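Local atomic coordinates of PPR (PDB entry 1MZU), a protein that probably turns a light signal into histidine phosphorylation as a sensor kinase, its N-terminal photoactive yellow protein domain here binding 4'-hydroxycinnamic acid. Residues 34-37 with 43-46; 36-41 with 82-87; 65-70 with 123-128. One frame throughout, in Å; residues are numbered along the deposited sequence.

In the fold
All three contacts gather around the antiparallel sheet of one PAS domain. Contact 3, whose centre is about 3 Å from the centre of the chain, is the buried one and wholly apolar across its segments: helix 67-71 meets strand 122-128. Contacts 1 and 2 both use strand 34-39 and are partly buried. Contact 1 sews it to the edge strand 44-47 by backbone hydrogen bonds, with Gln37 and Arg46 on one face of the sheet and the isoleucines on the other. Contact 2 takes residues 38-40 of the same run of chain and lays them against one phenylalanine of helix 78-89. Strand 34-39 is also bonded to strand 122-128, tying contacts 1 and 2 to contact 3.

Contact 1: residues 34-37 with 43-46; sequences GAIQ and VIHR
One carbonyl oxygen, Gln37 O, faces two successive amides of the partner strand. His45 N gives it a nearly straight bond of 2.8 Å, while Arg46 N reaches the same Gln37 O only weakly, at 3.3 Å. In return Gln37 N donates to Arg46 O over 2.9 Å, making Gln37 and Arg46 an antiparallel hydrogen-bonded pair. His45 and Arg46 together face Gln37, a classic beta bulge, and it sits in the hairpin of strands 34-39 and 44-47, the latter an edge strand of the PAS sheet. Because both side chains of the pair leave the same face, Gln37 and Arg46 run side by side, with Gln37 CB 3.7 Å from Arg46 CB. The glutamine is extended, CG anti to the backbone N (chi1 -170°), which carries NE2 to 3.5 Å from Arg46 CG and over one face of the guanidinium, off toward its rim. Arg46 itself bends at chi2 (-61°) and folds back, so that NH1 donates to His45 O at 2.7 Å, coming from above the carbonyl plane. This bond probably limits how far the guanidinium can swing. The imidazole of His45 is held by Asp39, NE2 hydrogen-bonding to Asp39 OD1. On the other face Ile36 CG2 meets Ile44 CG2 at 4.1 Å; Phe67 touches both isoleucines, and the Ile36 side chain lies about 4 Å from the bound 4'-hydroxycinnamic acid.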
ATOM      1  N   GLY A  34      -4.082   7.774   1.573  1.00 37.37           N
ATOM      2  CA  GLY A  34      -3.420   6.756   2.379  1.00 32.50           C
ATOM      3  C   GLY A  34      -2.055   6.466   1.764  1.00 27.83           C
ATOM      4  O   GLY A  34      -1.938   6.502   0.550  1.00 28.05           O
ATOM      5  N   ALA A  35      -1.030   6.224   2.580  1.00 27.85           N
ATOM      6  CA  ALA A  35       0.321   5.968   2.074  1.00 29.43           C
ATOM      7  C   ALA A  35       1.056   4.842   2.801  1.00 30.79           C
ATOM      8  O   ALA A  35       1.241   4.891   4.019  1.00 33.17           O
ATOM      9  CB  ALA A  35       1.140   7.262   2.124  1.00 30.98           C
ATOM     10  N   ILE A  36       1.460   3.820   2.041  1.00 28.78           N
ATOM     11  CA  ILE A  36       2.166   2.643   2.570  1.00 27.06           C
ATOM     12  C   ILE A  36       3.480   2.407   1.822  1.00 27.94           C
ATOM     13  O   ILE A  36       3.490   2.387   0.590  1.00 31.66           O
ATOM     14  CB  ILE A  36       1.317   1.328   2.408  1.00 25.84           C
ATOM     15  CG1 ILE A  36      -0.073   1.503   3.015  1.00 24.82           C
ATOM     16  CG2 ILE A  36       2.038   0.140   3.074  1.00 25.23           C
ATOM     17  CD1 ILE A  36      -1.167   0.692   2.359  1.00 31.61           C
ATOM     18  N   GLN A  37       4.572   2.210   2.566  1.00 26.20           N
ATOM     19  CA  GLN A  37       5.878   1.907   1.979  1.00 26.25           C
ATOM     20  C   GLN A  37       6.208   0.462   2.254  1.00 27.23           C
ATOM     21  O   GLN A  37       6.174   0.020   3.397  1.00 33.71           O
ATOM     22  CB  GLN A  37       6.995   2.781   2.546  1.00 24.24           C
ATOM     23  CG  GLN A  37       8.324   2.667   1.805  1.00 30.34           C
ATOM     24  CD  GLN A  37       9.418   3.516   2.432  1.00 39.18           C
ATOM     25  OE1 GLN A  37       9.824   4.532   1.875  1.00 43.51           O
ATOM     26  NE2 GLN A  37       9.901   3.097   3.592  1.00 38.02           N
ATOM     27  N   VAL A  43       7.078  -6.524   2.530  1.00 34.06           N
ATOM     28  CA  VAL A  43       7.135  -6.137   3.947  1.00 33.47           C
ATOM     29  C   VAL A  43       6.953  -4.623   4.157  1.00 32.05           C
ATOM     30  O   VAL A  43       7.605  -3.821   3.499  1.00 30.59           O
ATOM     31  CB  VAL A  43       8.466  -6.678   4.604  1.00 36.49           C
ATOM     32  CG1 VAL A  43       8.600  -6.274   6.076  1.00 38.34           C
ATOM     33  CG2 VAL A  43       8.532  -8.196   4.488  1.00 36.02           C
ATOM     34  N   ILE A  44       6.021  -4.260   5.041  1.00 30.63           N
ATOM     35  CA  ILE A  44       5.694  -2.872   5.381  1.00 33.71           C
ATOM     36  C   ILE A  44       6.752  -2.171   6.243  1.00 37.13           C
ATOM     37  O   ILE A  44       7.164  -2.676   7.290  1.00 39.59           O
ATOM     38  CB  ILE A  44       4.279  -2.778   6.048  1.00 30.94           C
ATOM     39  CG1 ILE A  44       3.241  -3.367   5.085  1.00 34.16           C
ATOM     40  CG2 ILE A  44       3.917  -1.307   6.413  1.00 26.95           C
ATOM     41  CD1 ILE A  44       1.867  -3.543   5.640  1.00 30.95           C
ATOM     42  N   HIS A  45       7.189  -1.009   5.763  1.00 37.05           N
ATOM     43  CA  HIS A  45       8.179  -0.193   6.447  1.00 36.93           C
ATOM     44  C   HIS A  45       7.550   1.088   6.992  1.00 35.93           C
ATOM     45  O   HIS A  45       7.862   1.496   8.111  1.00 38.17           O
ATOM     46  CB  HIS A  45       9.406   0.064   5.554  1.00 40.41           C
ATOM     47  CG  HIS A  45      10.250  -1.156   5.330  1.00 41.45           C
ATOM     48  ND1 HIS A  45      11.334  -1.472   6.121  1.00 44.70           N
ATOM     49  CD2 HIS A  45      10.141  -2.162   4.431  1.00 42.10           C
ATOM     50  CE1 HIS A  45      11.851  -2.620   5.723  1.00 42.48           C
ATOM     51  NE2 HIS A  45      11.146  -3.060   4.698  1.00 43.26           N
ATOM     52  N   ARG A  46       6.628   1.692   6.233  1.00 34.13           N
ATOM     53  CA  ARG A  46       5.916   2.897   6.677  1.00 34.35           C
ATOM     54  C   ARG A  46       4.429   2.712   6.441  1.00 36.06           C
ATOM     55  O   ARG A  46       4.023   2.161   5.415  1.00 33.76           O
ATOM     56  CB  ARG A  46       6.380   4.172   5.952  1.00 38.74           C
ATOM     57  CG  ARG A  46       7.858   4.540   6.044  1.00 37.27           C
ATOM     58  CD  ARG A  46       8.353   4.800   7.456  1.00 43.32           C
ATOM     59  NE  ARG A  46       9.812   4.883   7.435  1.00 48.75           N
ATOM     60  CZ  ARG A  46      10.644   3.916   7.818  1.00 49.45           C
ATOM     61  NH1 ARG A  46      10.181   2.767   8.290  1.00 50.05           N
ATOM     62  NH2 ARG A  46      11.951   4.072   7.645  1.00 47.62           N
TER

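Contact 2: residues 36-41 with 82-87; sequences IQVDGS and GRFMDG
The ring of Phe84 carries the whole contact from the helix side. At its edge, near the ring plane, stands the backbone oxygen Asp39 O, 3.3 Å from Phe84 CZ. Two other neighbours approach obliquely: Gly40 O is 3.7 Å from Phe84 CE2, and Val38 CG2 lies 3.8 Å from Phe84 CE1. The rim hydrogens of a phenyl ring are slightly positive, so the place of Asp39 O at the edge probably suits it. Phe84 extends from the helix with CG anti to the backbone N (chi1 176°), and the Val38 and Phe84 side chains lie past one another, pointing opposite ways. With Val38 CG1 anti to the carbonyl carbon (chi1 -72°), CG2 falls between the backbone N and the carbonyl carbon and meets the ring. With an alanine at Phe84, Val38 CG2 would probably lose its ring neighbour and Asp39 O its edge contact. The chain in front of the ring is shaped by an Asx turn, in which Ser41 N donates to Asp39 OD2 over 3.1 Å; the same oxygen also accepts from Val43 N, while OD1 is taken by His45 NE2. Gly40 N is fixed in turn by the carboxylate of Asp121. Thus helix 78-89 packs against Val38, Asp39 and Gly40: Phe84 also meets the ring of Phe68 from helix 67-71 and the side chain of Leu93, while Val38 continues the packing to Ile44, Phe67 and Ile125.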
ATOM      1  N   ILE A  36       1.460   3.820   2.041  1.00 28.78           N
ATOM      2  CA  ILE A  36       2.166   2.643   2.570  1.00 27.06           C
ATOM      3  C   ILE A  36       3.480   2.407   1.822  1.00 27.94           C
ATOM      4  O   ILE A  36       3.490   2.387   0.590  1.00 31.66           O
ATOM      5  CB  ILE A  36       1.317   1.328   2.408  1.00 25.84           C
ATOM      6  CG1 ILE A  36      -0.073   1.503   3.015  1.00 24.82           C
ATOM      7  CG2 ILE A  36       2.038   0.140   3.074  1.00 25.23           C
ATOM      8  CD1 ILE A  36      -1.167   0.692   2.359  1.00 31.61           C
ATOM      9  N   GLN A  37       4.572   2.210   2.566  1.00 26.20           N
ATOM     10  CA  GLN A  37       5.878   1.907   1.979  1.00 26.25           C
ATOM     11  C   GLN A  37       6.208   0.462   2.254  1.00 27.23           C
ATOM     12  O   GLN A  37       6.174   0.020   3.397  1.00 33.71           O
ATOM     13  CB  GLN A  37       6.995   2.781   2.546  1.00 24.24           C
ATOM     14  CG  GLN A  37       8.324   2.667   1.805  1.00 30.34           C
ATOM     15  CD  GLN A  37       9.418   3.516   2.432  1.00 39.18           C
ATOM     16  OE1 GLN A  37       9.824   4.532   1.875  1.00 43.51           O
ATOM     17  NE2 GLN A  37       9.901   3.097   3.592  1.00 38.02           N
ATOM     18  N   VAL A  38       6.561  -0.255   1.196  1.00 29.43           N
ATOM     19  CA  VAL A  38       6.907  -1.663   1.277  1.00 29.84           C
ATOM     20  C   VAL A  38       8.242  -1.913   0.596  1.00 33.66           C
ATOM     21  O   VAL A  38       8.756  -1.044  -0.103  1.00 31.77           O
ATOM     22  CB  VAL A  38       5.845  -2.576   0.571  1.00 31.39           C
ATOM     23  CG1 VAL A  38       4.546  -2.647   1.383  1.00 30.16           C
ATOM     24  CG2 VAL A  38       5.554  -2.069  -0.855  1.00 32.54           C
ATOM     25  N   ASP A  39       8.817  -3.090   0.829  1.00 32.58           N
ATOM     26  CA  ASP A  39      10.036  -3.450   0.132  1.00 32.22           C
ATOM     27  C   ASP A  39       9.653  -4.401  -0.991  1.00 30.52           C
ATOM     28  O   ASP A  39       8.455  -4.645  -1.200  1.00 29.80           O
ATOM     29  CB  ASP A  39      11.159  -3.977   1.044  1.00 31.51           C
ATOM     30  CG  ASP A  39      10.764  -5.172   1.882  1.00 35.36           C
ATOM     31  OD1 ASP A  39      11.240  -5.223   3.036  1.00 40.27           O
ATOM     32  OD2 ASP A  39      10.034  -6.083   1.410  1.00 34.00           O
ATOM     33  N   GLY A  40      10.655  -4.944  -1.675  1.00 28.83           N
ATOM     34  CA  GLY A  40      10.438  -5.856  -2.789  1.00 33.99           C
ATOM     35  C   GLY A  40       9.727  -7.165  -2.503  1.00 35.93           C
ATOM     36  O   GLY A  40       9.130  -7.747  -3.409  1.00 33.47           O
ATOM     37  N   SER A  41       9.793  -7.636  -1.256  1.00 36.20           N
ATOM     38  CA  SER A  41       9.119  -8.876  -0.884  1.00 36.95           C
ATOM     39  C   SER A  41       7.741  -8.624  -0.267  1.00 36.39           C
ATOM     40  O   SER A  41       7.033  -9.575   0.088  1.00 41.14           O
ATOM     41  CB  SER A  41      10.007  -9.779   0.002  1.00 40.70           C
ATOM     42  OG  SER A  41      10.347  -9.179   1.239  1.00 43.42           O
ATOM     43  N   GLY A  82       0.078  -8.870  -8.609  1.00 28.81           N
ATOM     44  CA  GLY A  82       0.716  -9.253  -9.865  1.00 28.09           C
ATOM     45  C   GLY A  82       1.361  -8.023 -10.488  1.00 28.04           C
ATOM     46  O   GLY A  82       2.508  -8.084 -10.926  1.00 27.80           O
ATOM     47  N   ARG A  83       0.644  -6.895 -10.442  1.00 27.09           N
ATOM     48  CA  ARG A  83       1.125  -5.601 -10.956  1.00 30.45           C
ATOM     49  C   ARG A  83       2.347  -5.129 -10.159  1.00 28.83           C
ATOM     50  O   ARG A  83       3.283  -4.561 -10.722  1.00 29.00           O
ATOM     51  CB  ARG A  83       0.020  -4.553 -10.863  1.00 27.26           C
ATOM     52  CG  ARG A  83      -0.445  -4.034 -12.200  1.00 42.22           C
ATOM     53  CD  ARG A  83      -1.742  -3.307 -12.049  1.00 39.02           C
ATOM     54  NE  ARG A  83      -2.235  -2.713 -13.282  1.00 40.14           N
ATOM     55  CZ  ARG A  83      -3.527  -2.556 -13.564  1.00 41.92           C
ATOM     56  NH1 ARG A  83      -4.463  -2.973 -12.711  1.00 42.93           N
ATOM     57  NH2 ARG A  83      -3.888  -1.903 -14.657  1.00 41.87           N
ATOM     58  N   PHE A  84       2.336  -5.412  -8.854  1.00 28.56           N
ATOM     59  CA  PHE A  84       3.456  -5.076  -7.967  1.00 27.81           C
ATOM     60  C   PHE A  84       4.695  -5.912  -8.317  1.00 25.10           C
ATOM     61  O   PHE A  84       5.782  -5.356  -8.474  1.00 28.85           O
ATOM     62  CB  PHE A  84       3.079  -5.272  -6.477  1.00 24.68           C
ATOM     63  CG  PHE A  84       4.232  -5.037  -5.514  1.00 29.00           C
ATOM     64  CD1 PHE A  84       4.636  -3.728  -5.200  1.00 28.41           C
ATOM     65  CD2 PHE A  84       4.933  -6.122  -4.939  1.00 31.15           C
ATOM     66  CE1 PHE A  84       5.722  -3.490  -4.333  1.00 24.86           C
ATOM     67  CE2 PHE A  84       6.030  -5.899  -4.060  1.00 30.09           C
ATOM     68  CZ  PHE A  84       6.422  -4.575  -3.762  1.00 31.42           C
ATOM     69  N   MET A  85       4.512  -7.232  -8.439  1.00 29.71           N
ATOM     70  CA  MET A  85       5.588  -8.185  -8.762  1.00 30.39           C
ATOM     71  C   MET A  85       6.273  -7.871 -10.091  1.00 33.26           C
ATOM     72  O   MET A  85       7.499  -7.952 -10.187  1.00 32.61           O
ATOM     73  CB  MET A  85       5.058  -9.628  -8.766  1.00 36.35           C
ATOM     74  CG  MET A  85       6.136 -10.739  -8.983  1.00 45.80           C
ATOM     75  SD  MET A  85       6.547 -11.104 -10.749  1.00 58.11           S
ATOM     76  CE  MET A  85       7.991 -12.188 -10.605  1.00 50.95           C
ATOM     77  N   ASP A  86       5.473  -7.503 -11.094  1.00 31.78           N
ATOM     78  CA  ASP A  86       5.963  -7.143 -12.424  1.00 33.57           C
ATOM     79  C   ASP A  86       6.735  -5.839 -12.414  1.00 34.36           C
ATOM     80  O   ASP A  86       7.715  -5.699 -13.135  1.00 34.42           O
ATOM     81  CB  ASP A  86       4.807  -7.046 -13.428  1.00 33.90           C
ATOM     82  CG  ASP A  86       4.295  -8.398 -13.852  1.00 32.60           C
ATOM     83  OD1 ASP A  86       5.103  -9.342 -13.948  1.00 30.04           O
ATOM     84  OD2 ASP A  86       3.083  -8.518 -14.093  1.00 37.02           O
ATOM     85  N   GLY A  87       6.304  -4.911 -11.557  1.00 34.81           N
ATOM     86  CA  GLY A  87       6.958  -3.618 -11.416  1.00 35.54           C
ATOM     87  C   GLY A  87       8.336  -3.714 -10.779  1.00 37.65           C
ATOM     88  O   GLY A  87       9.265  -3.041 -11.225  1.00 38.77           O
TER

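Contact 3: residues 65-70 with 123-128; sequences RNFFTE and YWIFVR
Ile125 of strand 122-128 places its CD1 methyl against the rings of Phe67 and Phe68, joining the central sheet of the PAS fold to the short helix 67-71. The methyl stands 4.0 Å from Phe67 CD2 and equally far from Phe67 CE2, so it rests against one bond of that ring, reaching it obliquely. Phe68 CZ is a little farther, 4.3 Å from Ile125 CD1. The two rings also support each other: Phe67 brings an edge over one face of Phe68, its CD2 3.5 Å above that plane and off toward the rim. Phe67 reaches the sheet with CG anti to the backbone N (chi1 -175°), and its side chain lies about 4 Å from the bound 4'-hydroxycinnamic acid, which makes this packing part of the chromophore's surroundings. Phe80 from helix 78-89 touches both Phe68 and Ile125. The start of the helix is fixed by Asn66 at the N-cap: Asn66 OD1 accepts from Thr69 N at 3.0 Å and, weakly, from Phe68 N, while its ND2 donates to Ser41 O. The cap's own amide is held too, Asn66 N donating to the anti lone pair of Glu70 OE1 in a nearly straight bond of 2.8 Å.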
ATOM      1  N   ARG A  65       5.310  -6.610   8.936  1.00 38.80           N
ATOM      2  CA  ARG A  65       4.535  -7.690   8.334  1.00 39.37           C
ATOM      3  C   ARG A  65       4.372  -7.483   6.826  1.00 37.88           C
ATOM      4  O   ARG A  65       4.497  -6.360   6.334  1.00 33.57           O
ATOM      5  CB  ARG A  65       3.156  -7.777   8.999  1.00 43.39           C
ATOM      6  CG  ARG A  65       2.987  -8.854  10.074  1.00 51.32           C
ATOM      7  CD  ARG A  65       3.873  -8.651  11.304  1.00 54.57           C
ATOM      8  NE  ARG A  65       3.470  -9.521  12.414  1.00 62.33           N
ATOM      9  CZ  ARG A  65       3.836 -10.794  12.565  1.00 66.14           C
ATOM     10  NH1 ARG A  65       4.632 -11.384  11.679  1.00 68.08           N
ATOM     11  NH2 ARG A  65       3.394 -11.484  13.611  1.00 68.32           N
ATOM     12  N   ASN A  66       4.100  -8.572   6.108  1.00 35.96           N
ATOM     13  CA  ASN A  66       3.910  -8.537   4.659  1.00 36.23           C
ATOM     14  C   ASN A  66       2.507  -8.041   4.275  1.00 36.18           C
ATOM     15  O   ASN A  66       1.498  -8.589   4.738  1.00 31.75           O
ATOM     16  CB  ASN A  66       4.174  -9.925   4.059  1.00 34.68           C
ATOM     17  CG  ASN A  66       4.381  -9.897   2.537  1.00 36.18           C
ATOM     18  OD1 ASN A  66       3.451  -9.655   1.761  1.00 36.20           O
ATOM     19  ND2 ASN A  66       5.601 -10.186   2.110  1.00 26.94           N
ATOM     20  N   PHE A  67       2.471  -7.014   3.418  1.00 32.55           N
ATOM     21  CA  PHE A  67       1.230  -6.397   2.928  1.00 32.36           C
ATOM     22  C   PHE A  67       0.344  -7.367   2.148  1.00 31.74           C
ATOM     23  O   PHE A  67      -0.845  -7.440   2.405  1.00 34.04           O
ATOM     24  CB  PHE A  67       1.550  -5.153   2.049  1.00 25.68           C
ATOM     25  CG  PHE A  67       0.332  -4.375   1.589  1.00 23.69           C
ATOM     26  CD1 PHE A  67      -0.437  -3.631   2.501  1.00 25.90           C
ATOM     27  CD2 PHE A  67      -0.065  -4.397   0.247  1.00 22.23           C
ATOM     28  CE1 PHE A  67      -1.596  -2.915   2.082  1.00 25.72           C
ATOM     29  CE2 PHE A  67      -1.231  -3.684  -0.200  1.00 24.61           C
ATOM     30  CZ  PHE A  67      -1.991  -2.945   0.726  1.00 22.43           C
ATOM     31  N   PHE A  68       0.939  -8.119   1.229  1.00 31.39           N
ATOM     32  CA  PHE A  68       0.182  -9.038   0.378  1.00 35.19           C
ATOM     33  C   PHE A  68      -0.192 -10.397   0.954  1.00 34.98           C
ATOM     34  O   PHE A  68      -1.316 -10.868   0.746  1.00 36.51           O
ATOM     35  CB  PHE A  68       0.880  -9.202  -0.979  1.00 33.99           C
ATOM     36  CG  PHE A  68       1.174  -7.898  -1.665  1.00 32.19           C
ATOM     37  CD1 PHE A  68       0.149  -7.192  -2.326  1.00 29.73           C
ATOM     38  CD2 PHE A  68       2.464  -7.333  -1.604  1.00 29.74           C
ATOM     39  CE1 PHE A  68       0.395  -5.918  -2.926  1.00 28.59           C
ATOM     40  CE2 PHE A  68       2.733  -6.059  -2.193  1.00 32.97           C
ATOM     41  CZ  PHE A  68       1.697  -5.349  -2.856  1.00 28.95           C
ATOM     42  N   THR A  69       0.719 -10.999   1.714  1.00 33.99           N
ATOM     43  CA  THR A  69       0.461 -12.319   2.296  1.00 36.44           C
ATOM     44  C   THR A  69      -0.200 -12.320   3.662  1.00 35.38           C
ATOM     45  O   THR A  69      -0.910 -13.267   3.975  1.00 40.05           O
ATOM     46  CB  THR A  69       1.744 -13.184   2.387  1.00 34.57           C
ATOM     47  OG1 THR A  69       2.675 -12.570   3.282  1.00 33.82           O
ATOM     48  CG2 THR A  69       2.379 -13.352   1.011  1.00 33.32           C
ATOM     49  N   GLU A  70       0.037 -11.265   4.453  1.00 35.51           N
ATOM     50  CA  GLU A  70      -0.498 -11.146   5.819  1.00 35.01           C
ATOM     51  C   GLU A  70      -1.534 -10.059   6.118  1.00 34.39           C
ATOM     52  O   GLU A  70      -2.641 -10.383   6.540  1.00 35.95           O
ATOM     53  CB  GLU A  70       0.652 -11.033   6.842  1.00 36.51           C
ATOM     54  CG  GLU A  70       1.632 -12.211   6.852  1.00 36.84           C
ATOM     55  CD  GLU A  70       2.880 -11.966   7.690  1.00 42.43           C
ATOM     56  OE1 GLU A  70       3.654 -11.039   7.374  1.00 43.41           O
ATOM     57  OE2 GLU A  70       3.089 -12.713   8.668  1.00 46.83           O
ATOM     58  N   TYR A 123       9.158   0.869  -2.104  1.00 38.79           N
ATOM     59  CA  TYR A 123       8.060   1.207  -3.013  1.00 37.97           C
ATOM     60  C   TYR A 123       6.868   1.797  -2.271  1.00 38.25           C
ATOM     61  O   TYR A 123       6.603   1.445  -1.123  1.00 39.19           O
ATOM     62  CB  TYR A 123       7.597  -0.046  -3.782  1.00 36.52           C
ATOM     63  CG  TYR A 123       8.698  -0.777  -4.514  1.00 36.99           C
ATOM     64  CD1 TYR A 123       9.402  -1.838  -3.891  1.00 37.92           C
ATOM     65  CD2 TYR A 123       9.110  -0.366  -5.800  1.00 36.58           C
ATOM     66  CE1 TYR A 123      10.507  -2.466  -4.532  1.00 38.69           C
ATOM     67  CE2 TYR A 123      10.218  -0.994  -6.456  1.00 38.93           C
ATOM     68  CZ  TYR A 123      10.907  -2.036  -5.811  1.00 39.88           C
ATOM     69  OH  TYR A 123      11.990  -2.634  -6.418  1.00 37.92           O
ATOM     70  N   TRP A 124       6.115   2.634  -2.973  1.00 33.91           N
ATOM     71  CA  TRP A 124       4.951   3.308  -2.419  1.00 33.97           C
ATOM     72  C   TRP A 124       3.630   2.875  -3.011  1.00 32.15           C
ATOM     73  O   TRP A 124       3.527   2.594  -4.208  1.00 31.61           O
ATOM     74  CB  TRP A 124       5.062   4.816  -2.616  1.00 36.82           C
ATOM     75  CG  TRP A 124       6.041   5.486  -1.735  1.00 37.54           C
ATOM     76  CD1 TRP A 124       7.267   5.939  -2.086  1.00 35.19           C
ATOM     77  CD2 TRP A 124       5.884   5.769  -0.344  1.00 38.94           C
ATOM     78  NE1 TRP A 124       7.910   6.483  -1.000  1.00 39.57           N
ATOM     79  CE2 TRP A 124       7.081   6.397   0.088  1.00 40.26           C
ATOM     80  CE3 TRP A 124       4.847   5.559   0.586  1.00 37.99           C
ATOM     81  CZ2 TRP A 124       7.276   6.816   1.425  1.00 40.27           C
ATOM     82  CZ3 TRP A 124       5.035   5.972   1.919  1.00 37.83           C
ATOM     83  CH2 TRP A 124       6.245   6.597   2.322  1.00 40.26           C
ATOM     84  N   ILE A 125       2.622   2.846  -2.146  1.00 27.06           N
ATOM     85  CA  ILE A 125       1.259   2.491  -2.511  1.00 29.08           C
ATOM     86  C   ILE A 125       0.388   3.623  -1.934  1.00 31.62           C
ATOM     87  O   ILE A 125       0.339   3.808  -0.708  1.00 28.11           O
ATOM     88  CB  ILE A 125       0.815   1.113  -1.900  1.00 28.86           C
ATOM     89  CG1 ILE A 125       1.803  -0.001  -2.280  1.00 28.87           C
ATOM     90  CG2 ILE A 125      -0.614   0.770  -2.370  1.00 26.78           C
ATOM     91  CD1 ILE A 125       1.699  -1.303  -1.473  1.00 34.12           C
ATOM     92  N   PHE A 126      -0.245   4.399  -2.819  1.00 27.56           N
ATOM     93  CA  PHE A 126      -1.121   5.503  -2.422  1.00 27.36           C
ATOM     94  C   PHE A 126      -2.564   5.098  -2.598  1.00 29.75           C
ATOM     95  O   PHE A 126      -2.935   4.496  -3.609  1.00 29.80           O
ATOM     96  CB  PHE A 126      -0.812   6.780  -3.208  1.00 30.52           C
ATOM     97  CG  PHE A 126       0.585   7.285  -3.006  1.00 32.01           C
ATOM     98  CD1 PHE A 126       1.009   7.703  -1.734  1.00 35.85           C
ATOM     99  CD2 PHE A 126       1.500   7.306  -4.073  1.00 35.19           C
ATOM    100  CE1 PHE A 126       2.333   8.139  -1.511  1.00 35.71           C
ATOM    101  CE2 PHE A 126       2.836   7.739  -3.873  1.00 38.36           C
ATOM    102  CZ  PHE A 126       3.255   8.158  -2.578  1.00 38.04           C
ATOM    103  N   VAL A 127      -3.382   5.413  -1.601  1.00 30.99           N
ATOM    104  CA  VAL A 127      -4.799   5.015  -1.596  1.00 34.59           C
ATOM    105  C   VAL A 127      -5.728   6.235  -1.477  1.00 35.83           C
ATOM    106  O   VAL A 127      -5.637   6.988  -0.513  1.00 38.75           O
ATOM    107  CB  VAL A 127      -5.060   4.042  -0.382  1.00 29.81           C
ATOM    108  CG1 VAL A 127      -6.485   3.552  -0.343  1.00 31.15           C
ATOM    109  CG2 VAL A 127      -4.118   2.841  -0.413  1.00 30.99           C
ATOM    110  N   ARG A 128      -6.636   6.418  -2.432  1.00 38.23           N
ATOM    111  CA  ARG A 128      -7.554   7.542  -2.324  1.00 43.43           C
ATOM    112  C   ARG A 128      -9.034   7.219  -2.401  1.00 44.58           C
ATOM    113  O   ARG A 128      -9.459   6.436  -3.254  1.00 44.02           O
ATOM    114  CB  ARG A 128      -7.164   8.722  -3.235  1.00 48.05           C
ATOM    115  CG  ARG A 128      -7.135   8.479  -4.724  1.00 50.67           C
ATOM    116  CD  ARG A 128      -6.625   9.713  -5.484  1.00 55.54           C
ATOM    117  NE  ARG A 128      -5.160   9.775  -5.517  1.00 60.17           N
ATOM    118  CZ  ARG A 128      -4.383   9.056  -6.329  1.00 59.58           C
ATOM    119  NH1 ARG A 128      -4.916   8.203  -7.200  1.00 57.68           N
ATOM    120  NH2 ARG A 128      -3.063   9.176  -6.258  1.00 60.14           N
TER